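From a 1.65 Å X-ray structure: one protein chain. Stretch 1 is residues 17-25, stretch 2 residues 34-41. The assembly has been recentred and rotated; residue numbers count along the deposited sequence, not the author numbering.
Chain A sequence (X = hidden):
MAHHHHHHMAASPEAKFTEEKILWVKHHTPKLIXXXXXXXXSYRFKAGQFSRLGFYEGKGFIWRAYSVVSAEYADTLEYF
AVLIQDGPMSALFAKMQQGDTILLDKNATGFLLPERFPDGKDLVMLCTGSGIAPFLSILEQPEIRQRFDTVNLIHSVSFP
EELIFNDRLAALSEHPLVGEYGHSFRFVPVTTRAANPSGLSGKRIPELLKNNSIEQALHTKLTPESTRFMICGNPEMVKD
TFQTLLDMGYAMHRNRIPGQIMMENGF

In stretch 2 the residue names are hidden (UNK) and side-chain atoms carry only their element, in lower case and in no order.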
# COMPACT_ATOMS: atom_id res chain seq x y z
N PHE A 17 -15.02 4.53 -18.55
CA PHE A 17 -13.62 4.14 -18.57
C PHE A 17 -12.98 4.65 -19.86
O PHE A 17 -13.67 5.06 -20.80
CB PHE A 17 -13.46 2.62 -18.47
CG PHE A 17 -14.14 1.87 -19.59
CD1 PHE A 17 -13.48 1.62 -20.78
CD2 PHE A 17 -15.43 1.41 -19.44
CE1 PHE A 17 -14.10 0.92 -21.81
CE2 PHE A 17 -16.06 0.71 -20.46
CZ PHE A 17 -15.39 0.46 -21.64
N THR A 18 -11.65 4.59 -19.91
CA THR A 18 -10.90 4.83 -21.14
C THR A 18 -10.06 3.61 -21.48
O THR A 18 -9.73 2.78 -20.62
CB THR A 18 -9.99 6.06 -21.02
OG1 THR A 18 -9.03 5.84 -19.98
CG2 THR A 18 -10.81 7.30 -20.71
N GLU A 19 -9.73 3.50 -22.77
CA GLU A 19 -8.82 2.47 -23.26
C GLU A 19 -7.40 2.99 -23.15
O GLU A 19 -7.05 4.00 -23.79
CB GLU A 19 -9.16 2.09 -24.70
CG GLU A 19 -10.53 1.45 -24.88
CD GLU A 19 -10.78 0.98 -26.31
OE1 GLU A 19 -9.96 1.28 -27.20
OE2 GLU A 19 -11.81 0.32 -26.54
N GLU A 20 -6.59 2.34 -22.34
CA GLU A 20 -5.18 2.68 -22.17
C GLU A 20 -4.31 1.55 -22.72
O GLU A 20 -4.80 0.54 -23.23
CB GLU A 20 -4.89 2.98 -20.70
CG GLU A 20 -5.74 4.12 -20.13
CD GLU A 20 -5.63 5.41 -20.93
OE1 GLU A 20 -4.52 5.71 -21.43
OE2 GLU A 20 -6.65 6.12 -21.05
N LYS A 21 -2.99 1.73 -22.62
CA LYS A 21 -2.03 0.76 -23.12
C LYS A 21 -1.12 0.29 -22.00
O LYS A 21 -0.69 1.10 -21.16
CB LYS A 21 -1.16 1.36 -24.24
CG LYS A 21 -1.92 1.78 -25.49
CD LYS A 21 -2.12 0.62 -26.42
CE LYS A 21 -2.52 1.09 -27.81
NZ LYS A 21 -3.80 1.86 -27.79
N ILE A 22 -0.81 -1.01 -21.99
CA ILE A 22 0.27 -1.51 -21.14
C ILE A 22 1.59 -0.96 -21.68
O ILE A 22 1.89 -1.11 -22.87
CB ILE A 22 0.30 -3.05 -21.13
CG1 ILE A 22 -1.01 -3.64 -20.60
CG2 ILE A 22 1.52 -3.56 -20.35
CD1 ILE A 22 -1.31 -3.28 -19.17
N LEU A 23 2.37 -0.33 -20.81
CA LEU A 23 3.66 0.19 -21.23
C LEU A 23 4.79 -0.80 -20.98
O LEU A 23 5.68 -0.96 -21.82
CB LEU A 23 3.96 1.52 -20.53
CG LEU A 23 2.88 2.60 -20.76
CD1 LEU A 23 3.24 3.86 -20.01
CD2 LEU A 23 2.70 2.89 -22.23
N TRP A 24 4.77 -1.49 -19.84
CA TRP A 24 5.79 -2.48 -19.54
C TRP A 24 5.35 -3.28 -18.33
O TRP A 24 4.54 -2.81 -17.52
CB TRP A 24 7.17 -1.83 -19.29
CG TRP A 24 7.19 -0.66 -18.30
CD1 TRP A 24 7.22 0.67 -18.61
CD2 TRP A 24 7.23 -0.75 -16.87
NE1 TRP A 24 7.25 1.42 -17.46
CE2 TRP A 24 7.27 0.58 -16.37
CE3 TRP A 24 7.24 -1.81 -15.96
CZ2 TRP A 24 7.31 0.86 -15.00
CZ3 TRP A 24 7.29 -1.53 -14.60
CH2 TRP A 24 7.31 -0.20 -14.14
N VAL A 25 5.91 -4.49 -18.21
CA VAL A 25 5.67 -5.37 -17.08
C VAL A 25 7.02 -5.83 -16.56
O VAL A 25 7.86 -6.30 -17.34
CB VAL A 25 4.82 -6.60 -17.46
CG1 VAL A 25 4.54 -7.46 -16.20
CG2 VAL A 25 3.51 -6.18 -18.14
N UNK A 34 5.40 -5.46 -11.08
CA UNK A 34 4.91 -4.10 -11.24
C UNK A 34 4.71 -3.86 -12.73
O UNK A 34 5.34 -4.52 -13.57
o UNK A 34 7.18 -3.18 -11.14
c UNK A 34 5.87 -3.17 -9.10
c UNK A 34 5.85 -3.04 -10.63
N UNK A 35 3.79 -2.96 -13.05
CA UNK A 35 3.56 -2.63 -14.45
C UNK A 35 3.05 -1.21 -14.54
O UNK A 35 2.50 -0.67 -13.58
c UNK A 35 2.59 -3.61 -15.14
c UNK A 35 1.19 -3.65 -14.55
c UNK A 35 -0.40 -4.54 -12.94
c UNK A 35 0.16 -2.91 -15.13
c UNK A 35 0.89 -4.47 -13.47
c UNK A 35 -1.14 -2.97 -14.61
c UNK A 35 -1.42 -3.78 -13.51
N UNK A 36 3.29 -0.59 -15.69
CA UNK A 36 2.86 0.78 -15.94
C UNK A 36 1.90 0.80 -17.11
O UNK A 36 2.04 0.01 -18.06
c UNK A 36 4.05 1.69 -16.24
N UNK A 37 0.94 1.72 -17.05
CA UNK A 37 -0.01 1.94 -18.14
C UNK A 37 -0.03 3.42 -18.47
O UNK A 37 0.39 4.27 -17.68
c UNK A 37 -1.43 1.44 -17.79
c UNK A 37 -2.08 2.35 -16.74
c UNK A 37 -3.52 1.96 -16.42
c UNK A 37 -1.40 -0.00 -17.26
N UNK A 38 -0.49 3.73 -19.68
CA UNK A 38 -0.64 5.13 -20.06
C UNK A 38 -1.69 5.81 -19.19
O UNK A 38 -2.64 5.18 -18.71
o UNK A 38 -2.16 4.49 -21.88
c UNK A 38 -1.01 5.26 -21.55
N UNK A 39 -1.47 7.10 -18.95
CA UNK A 39 -2.28 7.90 -18.04
C UNK A 39 -2.94 9.02 -18.82
O UNK A 39 -2.23 9.89 -19.35
n UNK A 39 -0.53 11.07 -12.50
n UNK A 39 -2.64 11.84 -11.98
c UNK A 39 -2.27 9.30 -15.94
c UNK A 39 -1.42 9.92 -14.85
n UNK A 39 -2.27 10.65 -13.92
c UNK A 39 -1.82 11.19 -12.79
c UNK A 39 -1.44 8.48 -16.90
N UNK A 40 -4.26 9.05 -18.93
CA UNK A 40 -4.90 10.17 -19.62
C UNK A 40 -4.71 11.45 -18.84
O UNK A 40 -4.57 11.46 -17.61
c UNK A 40 -6.38 9.76 -19.71
c UNK A 40 -6.57 8.71 -18.72
c UNK A 40 -5.24 8.05 -18.46
N UNK A 41 -4.69 12.55 -19.60
CA UNK A 41 -4.52 13.88 -19.04
C UNK A 41 -5.55 14.17 -17.96
O UNK A 41 -5.24 14.87 -16.98
c UNK A 41 -4.63 14.90 -20.18
c UNK A 41 -4.01 16.25 -19.93
o UNK A 41 -5.18 17.76 -21.37
o UNK A 41 -3.13 17.21 -21.92
c UNK A 41 -4.11 17.14 -21.16

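Position 34 has three side-chain atoms: a first carbon that carries one oxygen and one carbon. The oxygen lies 3.8 Å from CZ3 of W24. A hydroxyl and a methyl on a branched first carbon make it T34. The oxygen is OG1, and the hydroxyl is hydrogen-bonded elsewhere in the structure.

Position 35 has seven carbons, one leading to a six-membered ring with no further atom. Its CB sits 4.1 Å from CG2 of V25, on the same face of the sheet. The end of the side chain leads away from stretch 1, though one ring carbon is still 4.3 Å from CD1 of I22. This is F35, and that ring carbon is CD2.

Position 36 has a single carbon, CB, which lies over one face of the W24 indole. It is 3.7 Å from the centroid of the five-membered ring, a CH-pi contact. CB comes within 3.4 Å of CE2 of W24, which leaves little space between methyl and ring. A lone methyl makes this A36.

Position 37 has four carbons, forked at the first, with one arm two carbons long. The one-carbon arm packs 3.8 Å from CD1 of I22, on the face shared with F35. That branching gives I37, and the packing carbon is CG2.

Position 38 has one carbon and one oxygen. The oxygen is 2.7 Å from OE1 of E20 and 3.0 Å from N of K21. This is S38. Its OG donates to OE1 of E20 and accepts from N of K21, so one hydroxyl serves both a side chain and the backbone.

Position 39 has three carbons, a nitrogen, then a carbon carrying two more nitrogens. The side chain is extended. Its CA-to-CB bond points away from stretch 1, and the side chain makes no contact with it. The guanidinium group marks R39.

Position 40 has three carbons closing a ring onto the backbone N. One ring carbon lies 3.5 Å from OE2 of E20, which also accepts a hydrogen bond from OG1 of T18. This is P40, and that carbon is CG.

Position 41 has three carbons, the third carrying two oxygens. It is out of reach of stretch 1. A carboxylate at this length gives E41.

The contact is an antiparallel strand pair. N of L23 donates to O of A36 at 2.8 Å, N of A36 to O of W24 at 3.1 Å, and N of S38 to O of K21 at 3.0 Å. The register shifts by one between I22 and W24, a beta bulge. I22, V25, F35 and I37 share one face; W24 and A36 share the other. Beyond the apolar packing, S38 ties E20 and K21 to stretch 2.

Stretch 2, residues 34-41: TFAISRPE
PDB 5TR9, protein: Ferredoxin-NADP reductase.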